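Local coordinates for ssDNA binding protein (PDB 4PSN), which binds single-stranded DNA, which its assembly of four subunits probably encloses in a system of tunnels running between the subunits, at residues A15-K20 with N49-L54; I74-R79 with I83-S88; E127-T132 with D136-I141; I152-N157 with L161-V166. One frame throughout, in Å; residues are numbered along the deposited sequence.

Contact 1. Residues A15-K20 with N49-L54; sequences AGYADK and NLNRVL
Asn-51 carries the polar part of this helix-to-helix contact: its ND2 donates to the backbone O of Ala-18 at 3.0 Å. The bond is bent, with an N-H...O angle of 141°, and ND2 comes to the carbonyl from the side, tilted from its plane. The other amide branch, OD1, is turned inward against carbon, 3.4 Å from Ala-18 CA and 3.6 Å from Tyr-17 CE1; buried there, it has no hydrogen-bonding partner in the model. Ala-18 CB touches Asn-51 CG and ND2, both at 3.6 Å. The Tyr-17 ring stands steeply to the Asn-51 amide, their planes 75° apart, and the side chains of Tyr-17 and Asn-51 run past each other in opposite directions. Tyr-17 OH ends 3.2 Å from the backbone O of Asn-51.

The two helices so joined, 17-28 and 40-61, lie in the N-terminal ThermoDBP-related part of the chain, and Gly-16 is the N-cap of the first. Tyr-17 CG sits between the backbone N and carbonyl carbon (chi1 82°), a torsion that sends the ring across to helix 40-61.

The apolar contact is that of Tyr-17 CE1 with Leu-54 CB, at 3.7 Å. Thr-170 of the second subunit also packs on the Asn-51 side chain.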
# COMPACT_ATOMS: atom_id res chain seq x y z
N ALA C 15 -0.32 -4.56 17.41
CA ALA C 15 -1.69 -4.26 17.85
C ALA C 15 -2.69 -4.27 16.70
O ALA C 15 -3.90 -4.28 16.91
CB ALA C 15 -1.74 -2.93 18.59
N GLY C 16 -2.19 -4.27 15.47
CA GLY C 16 -3.09 -4.17 14.34
C GLY C 16 -3.14 -5.41 13.49
O GLY C 16 -3.72 -5.39 12.40
N TYR C 17 -2.54 -6.50 13.97
CA TYR C 17 -2.43 -7.70 13.16
C TYR C 17 -3.81 -8.28 12.82
O TYR C 17 -4.02 -8.75 11.70
CB TYR C 17 -1.54 -8.78 13.81
CG TYR C 17 -2.27 -9.60 14.86
CD1 TYR C 17 -3.09 -10.67 14.48
CD2 TYR C 17 -2.15 -9.31 16.21
CE1 TYR C 17 -3.78 -11.40 15.42
CE2 TYR C 17 -2.84 -10.04 17.16
CZ TYR C 17 -3.65 -11.08 16.75
OH TYR C 17 -4.32 -11.83 17.68
N ALA C 18 -4.76 -8.26 13.76
CA ALA C 18 -6.03 -8.94 13.53
C ALA C 18 -6.79 -8.33 12.35
O ALA C 18 -7.31 -9.04 11.48
CB ALA C 18 -6.90 -8.98 14.79
N ASP C 19 -6.85 -7.00 12.31
CA ASP C 19 -7.55 -6.33 11.24
C ASP C 19 -6.82 -6.43 9.90
O ASP C 19 -7.44 -6.44 8.86
CB ASP C 19 -7.88 -4.88 11.61
CG ASP C 19 -9.04 -4.79 12.61
OD1 ASP C 19 -9.68 -5.84 12.87
OD2 ASP C 19 -9.29 -3.69 13.14
N LYS C 20 -5.48 -6.51 9.94
CA LYS C 20 -4.73 -6.71 8.70
C LYS C 20 -5.05 -8.09 8.15
O LYS C 20 -5.32 -8.26 6.96
CB LYS C 20 -3.22 -6.57 8.97
CG LYS C 20 -2.36 -6.56 7.71
CD LYS C 20 -2.87 -5.54 6.69
CE LYS C 20 -1.78 -5.00 5.78
NZ LYS C 20 -1.18 -3.76 6.35
N ASN C 49 -11.17 -17.07 13.53
CA ASN C 49 -10.48 -18.25 14.06
C ASN C 49 -8.96 -18.15 13.94
O ASN C 49 -8.23 -18.49 14.88
CB ASN C 49 -10.93 -19.52 13.32
CG ASN C 49 -12.37 -19.89 13.64
OD1 ASN C 49 -12.93 -19.45 14.65
ND2 ASN C 49 -12.98 -20.71 12.78
N LEU C 50 -8.46 -17.73 12.78
CA LEU C 50 -7.03 -17.57 12.64
C LEU C 50 -6.55 -16.54 13.66
O LEU C 50 -5.55 -16.74 14.33
CB LEU C 50 -6.65 -17.14 11.22
CG LEU C 50 -5.16 -16.93 10.93
CD1 LEU C 50 -4.37 -18.18 11.29
CD2 LEU C 50 -4.93 -16.53 9.45
N ASN C 51 -7.29 -15.43 13.78
CA ASN C 51 -6.87 -14.37 14.69
C ASN C 51 -6.82 -14.86 16.13
O ASN C 51 -5.95 -14.46 16.90
CB ASN C 51 -7.76 -13.15 14.54
CG ASN C 51 -7.37 -12.30 13.35
OD1 ASN C 51 -6.21 -12.31 12.94
ND2 ASN C 51 -8.32 -11.56 12.78
N ARG C 52 -7.75 -15.75 16.47
CA ARG C 52 -7.82 -16.28 17.84
C ARG C 52 -6.55 -17.04 18.15
O ARG C 52 -5.93 -16.88 19.21
CB ARG C 52 -9.05 -17.18 17.98
CG ARG C 52 -9.34 -17.65 19.40
CD ARG C 52 -8.62 -18.92 19.75
NE ARG C 52 -8.95 -19.37 21.10
CZ ARG C 52 -8.34 -18.94 22.20
NH1 ARG C 52 -8.71 -19.40 23.39
NH2 ARG C 52 -7.35 -18.05 22.11
N VAL C 53 -6.14 -17.88 17.20
CA VAL C 53 -4.92 -18.66 17.33
C VAL C 53 -3.68 -17.78 17.37
O VAL C 53 -2.78 -18.00 18.19
CB VAL C 53 -4.81 -19.64 16.16
CG1 VAL C 53 -3.40 -20.14 16.02
CG2 VAL C 53 -5.80 -20.78 16.36
N LEU C 54 -3.64 -16.78 16.50
CA LEU C 54 -2.51 -15.86 16.45
C LEU C 54 -2.40 -15.08 17.75
O LEU C 54 -1.30 -14.74 18.19
CB LEU C 54 -2.65 -14.90 15.27
CG LEU C 54 -2.46 -15.57 13.91
CD1 LEU C 54 -2.71 -14.57 12.78
CD2 LEU C 54 -1.05 -16.17 13.80

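Contact 2. Residues I74-R79 with I83-S88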
# COMPACT_ATOMS: atom_id res chain seq x y z
N ILE C 74 0.53 -17.50 6.01
CA ILE C 74 0.10 -18.88 6.15
C ILE C 74 -0.67 -19.26 4.89
O ILE C 74 -1.41 -18.44 4.36
CB ILE C 74 -0.79 -19.05 7.39
CG1 ILE C 74 -1.18 -20.52 7.60
CG2 ILE C 74 -2.03 -18.15 7.30
CD1 ILE C 74 -1.99 -20.71 8.90
N ASP C 75 -0.45 -20.47 4.39
CA ASP C 75 -1.15 -20.91 3.19
C ASP C 75 -2.56 -21.37 3.55
O ASP C 75 -2.82 -21.76 4.70
CB ASP C 75 -0.40 -22.06 2.51
CG ASP C 75 0.96 -21.64 1.93
OD1 ASP C 75 1.28 -20.43 1.88
OD2 ASP C 75 1.71 -22.55 1.51
N TYR C 76 -3.46 -21.34 2.57
CA TYR C 76 -4.81 -21.87 2.79
C TYR C 76 -5.41 -22.46 1.53
O TYR C 76 -5.01 -22.13 0.40
CB TYR C 76 -5.77 -20.81 3.37
CG TYR C 76 -6.04 -19.65 2.44
CD1 TYR C 76 -7.09 -19.69 1.54
CD2 TYR C 76 -5.24 -18.52 2.47
CE1 TYR C 76 -7.33 -18.63 0.68
CE2 TYR C 76 -5.48 -17.45 1.62
CZ TYR C 76 -6.53 -17.52 0.72
OH TYR C 76 -6.76 -16.46 -0.12
N GLU C 77 -6.37 -23.35 1.74
CA GLU C 77 -7.04 -24.07 0.68
C GLU C 77 -8.52 -23.75 0.75
O GLU C 77 -9.15 -23.83 1.80
CB GLU C 77 -6.81 -25.57 0.87
CG GLU C 77 -7.55 -26.47 -0.10
CD GLU C 77 -7.22 -27.94 0.10
OE1 GLU C 77 -6.90 -28.33 1.25
OE2 GLU C 77 -7.27 -28.71 -0.88
N VAL C 78 -9.07 -23.34 -0.38
CA VAL C 78 -10.50 -23.15 -0.49
C VAL C 78 -11.01 -24.15 -1.51
O VAL C 78 -10.55 -24.18 -2.65
CB VAL C 78 -10.85 -21.76 -1.02
CG1 VAL C 78 -12.37 -21.61 -1.11
CG2 VAL C 78 -10.25 -20.70 -0.14
N ARG C 79 -11.96 -24.98 -1.11
CA ARG C 79 -12.60 -25.89 -2.05
C ARG C 79 -13.84 -26.48 -1.41
O ARG C 79 -13.84 -26.82 -0.23
CB ARG C 79 -11.64 -26.99 -2.50
CG ARG C 79 -11.23 -27.96 -1.42
CD ARG C 79 -9.97 -28.72 -1.81
NE ARG C 79 -10.13 -29.54 -3.01
CZ ARG C 79 -9.16 -30.27 -3.56
NH1 ARG C 79 -9.40 -30.99 -4.65
NH2 ARG C 79 -7.95 -30.27 -3.02
N ILE C 83 -12.92 -23.19 3.76
CA ILE C 83 -11.59 -22.64 3.93
C ILE C 83 -10.82 -23.45 4.97
O ILE C 83 -11.30 -23.63 6.09
CB ILE C 83 -11.66 -21.18 4.40
CG1 ILE C 83 -12.53 -20.35 3.45
CG2 ILE C 83 -10.27 -20.57 4.50
CD1 ILE C 83 -12.89 -18.98 3.97
N GLN C 84 -9.64 -23.94 4.61
CA GLN C 84 -8.78 -24.62 5.57
C GLN C 84 -7.38 -24.02 5.53
O GLN C 84 -6.77 -23.92 4.47
CB GLN C 84 -8.72 -26.12 5.26
CG GLN C 84 -10.08 -26.78 5.04
CD GLN C 84 -10.09 -27.69 3.81
OE1 GLN C 84 -9.71 -28.86 3.88
NE2 GLN C 84 -10.53 -27.15 2.67
N PHE C 85 -6.87 -23.63 6.69
CA PHE C 85 -5.50 -23.14 6.80
C PHE C 85 -4.52 -24.30 6.98
O PHE C 85 -4.84 -25.29 7.63
CB PHE C 85 -5.36 -22.17 7.98
CG PHE C 85 -6.12 -20.90 7.80
CD1 PHE C 85 -5.68 -19.93 6.92
CD2 PHE C 85 -7.28 -20.67 8.53
CE1 PHE C 85 -6.38 -18.75 6.75
CE2 PHE C 85 -7.99 -19.49 8.37
CZ PHE C 85 -7.54 -18.53 7.48
N ASP C 86 -3.34 -24.19 6.39
CA ASP C 86 -2.30 -25.19 6.60
C ASP C 86 -1.29 -24.67 7.60
O ASP C 86 -0.41 -23.90 7.25
CB ASP C 86 -1.59 -25.56 5.30
CG ASP C 86 -0.61 -26.71 5.49
OD1 ASP C 86 -0.20 -26.96 6.65
OD2 ASP C 86 -0.24 -27.36 4.49
N PHE C 87 -1.41 -25.10 8.85
CA PHE C 87 -0.57 -24.51 9.87
C PHE C 87 0.90 -24.91 9.79
O PHE C 87 1.75 -24.27 10.40
CB PHE C 87 -1.16 -24.70 11.26
CG PHE C 87 -2.36 -23.83 11.53
CD1 PHE C 87 -2.21 -22.53 11.96
CD2 PHE C 87 -3.64 -24.31 11.32
CE1 PHE C 87 -3.32 -21.72 12.20
CE2 PHE C 87 -4.75 -23.52 11.56
CZ PHE C 87 -4.60 -22.22 12.00
N SER C 88 1.21 -25.94 9.00
CA SER C 88 2.60 -26.29 8.73
C SER C 88 3.28 -25.23 7.84
O SER C 88 4.50 -25.26 7.65
CB SER C 88 2.72 -27.68 8.08
OG SER C 88 2.39 -27.64 6.70
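A beta hairpin, strands 69-78 and 83-97, brings Tyr-76 against Phe-85 and Glu-77 against Gln-84. The latter are an antiparallel hydrogen-bonded pair: Glu-77 N donates to Gln-84 O at 2.8 Å, and Gln-84 N returns a bond to Glu-77 O. Their side chains lie alongside each other and point the same way, with carboxylate and amide planes only 6° apart, yet Glu-77 OE1 stays 3.9 Å from Gln-84 OE1.

On the other face, Tyr-76 CB meets Phe-85 CD1 at 3.7 Å. Tyr-76 and Phe-85 form a non-hydrogen-bonded pair, as do Val-78 and Ile-83, and this face of the three-stranded sheet turns to helix 40-61, whose Leu-50 packs on Phe-85. The ring of Tyr-76 leads away from the hairpin, and its OH is hydrogen-bonded to Gln-28.

Towards the corner at Phe-87, Ile-74 takes over. With CG1 trans to the backbone N (chi1 -176°) and the chain extended beyond it, CD1 reaches over one face of the Phe-87 ring in a CH-pi contact, 4.0 Å from the ring centroid. The same methyl touches Phe-85 CB at 3.8 Å, while CG1 lies 3.5 Å from Asp-86 O. At the corner, Asp-86 OD1 accepts both Ser-88 N, closing an Asx turn, and Ser-88 OG at 2.7 Å, the two donors reaching it from the same face of the carboxylate.

Contact 3. Residues E127-T132 with D136-I141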
# COMPACT_ATOMS: atom_id res chain seq x y z
N GLU C 127 38.81 -2.35 -5.64
CA GLU C 127 39.79 -3.41 -5.78
C GLU C 127 39.56 -4.04 -7.14
O GLU C 127 38.41 -4.34 -7.50
CB GLU C 127 39.61 -4.45 -4.67
CG GLU C 127 40.86 -5.27 -4.38
CD GLU C 127 42.03 -4.40 -3.91
OE1 GLU C 127 42.98 -4.19 -4.70
OE2 GLU C 127 42.01 -3.94 -2.75
N LYS C 128 40.64 -4.21 -7.90
CA LYS C 128 40.57 -4.84 -9.21
C LYS C 128 40.07 -6.28 -9.10
O LYS C 128 40.53 -7.04 -8.24
CB LYS C 128 41.93 -4.79 -9.93
CG LYS C 128 41.92 -5.43 -11.32
CD LYS C 128 43.10 -4.99 -12.17
CE LYS C 128 44.41 -5.00 -11.40
NZ LYS C 128 45.59 -4.62 -12.25
N VAL C 129 39.10 -6.62 -9.93
CA VAL C 129 38.56 -7.98 -10.01
C VAL C 129 39.22 -8.77 -11.13
O VAL C 129 39.61 -9.92 -10.95
CB VAL C 129 37.05 -7.96 -10.31
CG1 VAL C 129 36.53 -9.40 -10.45
CG2 VAL C 129 36.31 -7.22 -9.24
N GLY C 130 39.31 -8.16 -12.31
CA GLY C 130 39.85 -8.86 -13.47
C GLY C 130 39.58 -8.13 -14.77
O GLY C 130 39.12 -6.99 -14.76
N GLU C 131 39.88 -8.79 -15.88
CA GLU C 131 39.62 -8.26 -17.21
C GLU C 131 38.58 -9.10 -17.93
O GLU C 131 38.50 -10.31 -17.75
CB GLU C 131 40.90 -8.22 -18.03
CG GLU C 131 41.89 -7.15 -17.58
CD GLU C 131 43.08 -7.02 -18.52
OE1 GLU C 131 43.04 -7.59 -19.63
OE2 GLU C 131 44.06 -6.33 -18.13
N THR C 132 37.77 -8.44 -18.76
CA THR C 132 36.80 -9.15 -19.59
C THR C 132 37.49 -9.70 -20.83
O THR C 132 38.64 -9.37 -21.12
CB THR C 132 35.72 -8.21 -20.09
OG1 THR C 132 36.31 -7.32 -21.05
CG2 THR C 132 35.10 -7.44 -18.92
N ASP C 136 38.24 -5.06 -21.13
CA ASP C 136 37.78 -4.05 -20.18
C ASP C 136 38.34 -4.45 -18.82
O ASP C 136 38.56 -5.63 -18.57
CB ASP C 136 36.25 -4.00 -20.05
CG ASP C 136 35.53 -4.00 -21.38
OD1 ASP C 136 35.30 -2.91 -21.95
OD2 ASP C 136 35.14 -5.09 -21.85
N VAL C 137 38.54 -3.48 -17.94
CA VAL C 137 38.98 -3.77 -16.58
C VAL C 137 37.82 -3.58 -15.59
O VAL C 137 37.14 -2.56 -15.61
CB VAL C 137 40.16 -2.88 -16.17
CG1 VAL C 137 40.75 -3.36 -14.83
CG2 VAL C 137 41.21 -2.89 -17.26
N VAL C 138 37.61 -4.57 -14.73
CA VAL C 138 36.51 -4.54 -13.77
C VAL C 138 37.00 -4.40 -12.33
O VAL C 138 37.91 -5.12 -11.91
CB VAL C 138 35.61 -5.79 -13.90
CG1 VAL C 138 34.62 -5.88 -12.74
CG2 VAL C 138 34.87 -5.76 -15.23
N TYR C 139 36.41 -3.46 -11.61
CA TYR C 139 36.75 -3.20 -10.21
C TYR C 139 35.52 -3.38 -9.35
O TYR C 139 34.42 -3.00 -9.75
CB TYR C 139 37.24 -1.76 -10.01
CG TYR C 139 38.47 -1.43 -10.78
CD1 TYR C 139 39.73 -1.48 -10.19
CD2 TYR C 139 38.38 -1.08 -12.11
CE1 TYR C 139 40.87 -1.18 -10.91
CE2 TYR C 139 39.49 -0.78 -12.83
CZ TYR C 139 40.74 -0.84 -12.23
OH TYR C 139 41.84 -0.53 -12.98
N ARG C 140 35.72 -3.97 -8.18
CA ARG C 140 34.71 -3.88 -7.13
C ARG C 140 34.80 -2.53 -6.43
O ARG C 140 35.89 -2.00 -6.21
CB ARG C 140 34.92 -4.98 -6.08
CG ARG C 140 34.43 -6.37 -6.50
CD ARG C 140 34.44 -7.31 -5.29
NE ARG C 140 35.53 -7.00 -4.37
CZ ARG C 140 36.74 -7.55 -4.41
NH1 ARG C 140 37.02 -8.47 -5.33
NH2 ARG C 140 37.68 -7.19 -3.53
N ILE C 141 33.65 -1.97 -6.09
CA ILE C 141 33.60 -0.73 -5.31
C ILE C 141 33.18 -1.07 -3.88
O ILE C 141 32.28 -1.86 -3.67
CB ILE C 141 32.60 0.26 -5.91
CG1 ILE C 141 32.93 0.54 -7.38
CG2 ILE C 141 32.62 1.57 -5.14
CD1 ILE C 141 31.89 1.41 -8.09
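Arg-140 reaches across strand 125-131, over Val-129 and on to Glu-127, and its atoms can be followed outward. CB lies 3.8 Å from Glu-127 O, the carbonyl that accepts the backbone N of Arg-140. CG presses on Val-129 CG2 at 3.4 Å, a close contact between side chains that cross at about a right angle. The chain then bends at chi3 (-33°); NH1 stays near Val-129 CG2, at 4.2 Å, and NH2 reaches the aliphatic part of Glu-127, 3.5 Å from its CB. The two charged ends do not join: Glu-127 OE2 is 5.5 Å from Arg-140 NH2. NE instead has a long, weak ion pair with Asp-147.

The backbone here holds a classic beta bulge, Val-129 and Gly-130 both facing Val-138. Val-138 O takes Val-129 N at 2.8 Å and, weakly, Gly-130 N. Beyond it Val-138 N reaches Gly-130 O, almost straight at 171°, and Thr-132 N bonds to Asp-136 O. Lys-128 CB packs on Tyr-139 CE1 at 3.9 Å, and both side chains carry their polar ends to Asp-187 at the start of helix 186-198.

Strand 125-131 is an outer strand of the six-stranded sheet within this chain, and strand 137-143 joins it to strand 146-155. Tyr-139 packs under helix 186-198 through Ile-186 and Val-190, whereas Val-138, from the other face, meets Ile-216 and Leu-217 of helix 206-218.

Contact 4. Residues I152-N157 with L161-V166; sequences IVTPLN and LVRGAV
Arg-163 grips Thr-154 end-on, NH1 and NH2 both donating to the single oxygen OG1. The distances are nearly equal, 2.7 Å from Arg-163 NH2 and 2.8 Å from NH1 to Thr-154 OG1, and the oxygen lies in the guanidinium plane. Both bonds are bent, with N-H...O angles of 146° from NH2 and 137° from NH1, as befits a grip shared on one atom. Arg-163 CG stands between its backbone N and carbonyl carbon (chi1 47°), and a further bend at chi2 folds the chain back over the hairpin. Ile-152 CG2 thus comes to lie over one face of the guanidinium and 3.7 Å from Arg-163 CG.

The backbone is regular antiparallel pairing in the hairpin of strands 146-155 and 159-166. Ile-152 N donates to Arg-163 O at 2.8 Å, and Arg-163 N answers to Ile-152 O at 3.2 Å. Further along, Thr-154 N reaches Leu-161 O at 2.8 Å and Leu-161 N reaches Thr-154 O. Ile-152 O also takes a weak bond from Arg-163 NH2, so it accepts from two nitrogens of one residue.

Towards the turn the contact becomes apolar, with Leu-156 CD1 on Leu-161 CG at 3.8 Å, the two side chains crossing at about a right angle. Val-153 and Val-162 project from the opposite face, where Ile-186 and Val-190 of helix 186-198 pack on Val-153.

Thr-154 OG1 also bonds to Asp-136 OD1, so the hydroxyl is shared between guanidinium and carboxylate. Asp-136 pairs in turn, through its less surely placed OD2, with Arg-176 of the fourth subunit, which packs on Arg-163; the carboxylate would probably offset the charge of both arginines at this subunit interface.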
# COMPACT_ATOMS: atom_id res chain seq x y z
N ILE C 152 33.33 -0.55 -14.49
CA ILE C 152 34.02 -1.16 -15.61
C ILE C 152 34.70 -0.09 -16.44
O ILE C 152 34.11 0.94 -16.75
CB ILE C 152 33.07 -2.03 -16.47
CG1 ILE C 152 33.83 -2.63 -17.67
CG2 ILE C 152 31.85 -1.21 -16.95
CD1 ILE C 152 33.04 -3.78 -18.32
N VAL C 153 35.95 -0.33 -16.80
CA VAL C 153 36.74 0.64 -17.51
C VAL C 153 37.19 0.09 -18.86
O VAL C 153 37.82 -0.98 -18.93
CB VAL C 153 37.99 1.01 -16.70
CG1 VAL C 153 38.88 2.00 -17.49
CG2 VAL C 153 37.57 1.63 -15.37
N THR C 154 36.88 0.80 -19.93
CA THR C 154 37.29 0.37 -21.26
C THR C 154 38.40 1.29 -21.78
O THR C 154 38.15 2.44 -22.07
CB THR C 154 36.11 0.41 -22.27
OG1 THR C 154 34.99 -0.31 -21.74
CG2 THR C 154 36.54 -0.22 -23.61
N PRO C 155 39.62 0.77 -21.88
CA PRO C 155 40.72 1.61 -22.35
C PRO C 155 40.52 1.95 -23.82
O PRO C 155 40.18 1.09 -24.63
CB PRO C 155 41.96 0.72 -22.15
CG PRO C 155 41.52 -0.32 -21.14
CD PRO C 155 40.08 -0.55 -21.42
N LEU C 156 40.68 3.22 -24.15
CA LEU C 156 40.64 3.61 -25.55
C LEU C 156 42.09 3.88 -25.95
O LEU C 156 42.95 3.03 -25.76
CB LEU C 156 39.77 4.85 -25.73
CG LEU C 156 38.34 4.66 -25.21
CD1 LEU C 156 37.58 5.99 -25.13
CD2 LEU C 156 37.58 3.64 -26.05
N ASN C 157 42.37 5.06 -26.47
CA ASN C 157 43.74 5.41 -26.85
C ASN C 157 44.09 6.71 -26.14
O ASN C 157 43.76 7.78 -26.62
CB ASN C 157 43.84 5.52 -28.39
CG ASN C 157 45.26 5.87 -28.88
OD1 ASN C 157 46.22 5.87 -28.11
ND2 ASN C 157 45.37 6.20 -30.17
N LEU C 161 36.59 4.83 -21.29
CA LEU C 161 35.20 4.95 -20.90
C LEU C 161 35.03 4.29 -19.54
O LEU C 161 35.56 3.20 -19.31
CB LEU C 161 34.33 4.23 -21.92
CG LEU C 161 34.49 4.73 -23.35
CD1 LEU C 161 33.68 3.88 -24.31
CD2 LEU C 161 34.07 6.18 -23.45
N VAL C 162 34.29 4.95 -18.65
CA VAL C 162 34.06 4.43 -17.32
C VAL C 162 32.56 4.43 -17.06
O VAL C 162 31.88 5.40 -17.38
CB VAL C 162 34.73 5.32 -16.26
CG1 VAL C 162 34.52 4.73 -14.89
CG2 VAL C 162 36.22 5.45 -16.56
N ARG C 163 32.05 3.34 -16.51
CA ARG C 163 30.68 3.32 -16.01
C ARG C 163 30.58 2.36 -14.84
O ARG C 163 31.47 1.56 -14.62
CB ARG C 163 29.65 2.97 -17.11
CG ARG C 163 29.94 1.78 -17.99
CD ARG C 163 31.06 2.13 -18.97
NE ARG C 163 31.11 1.27 -20.15
CZ ARG C 163 32.22 0.71 -20.61
NH1 ARG C 163 32.17 -0.06 -21.70
NH2 ARG C 163 33.38 0.90 -19.99
N GLY C 164 29.51 2.45 -14.08
CA GLY C 164 29.41 1.59 -12.91
C GLY C 164 28.22 1.94 -12.07
O GLY C 164 27.40 2.75 -12.48
N ALA C 165 28.13 1.33 -10.89
CA ALA C 165 26.97 1.50 -10.05
C ALA C 165 27.34 1.11 -8.62
O ALA C 165 28.19 0.25 -8.44
CB ALA C 165 25.84 0.60 -10.56
N VAL C 166 26.69 1.73 -7.63
CA VAL C 166 26.77 1.27 -6.24
C VAL C 166 25.36 1.25 -5.66
O VAL C 166 24.46 1.96 -6.13
CB VAL C 166 27.68 2.17 -5.36
CG1 VAL C 166 29.14 2.19 -5.88
CG2 VAL C 166 27.13 3.58 -5.31

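Overall arrangement
The four contacts follow one another along the chain and form two groups at opposite sides of its centre. Contacts 1 and 2, with centres 15 Å apart, belong to the N-terminal part: from helix 40-61, Leu-50 and Val-53 pack on Phe-87 of the hairpin, and Leu-50 also on Ile-74. Contacts 3 and 4, only 10 Å apart between centres, share the six-stranded antiparallel sheet of the C-terminal domain, where strands 137-143 and 146-155 are neighbours. Centres of contacts in different groups lie 50 to 53 Å apart, and helix 100-113 falls between the groups in sequence. Both ends meet other subunits, consistent with a spread-out chain helping to build intersubunit tunnels.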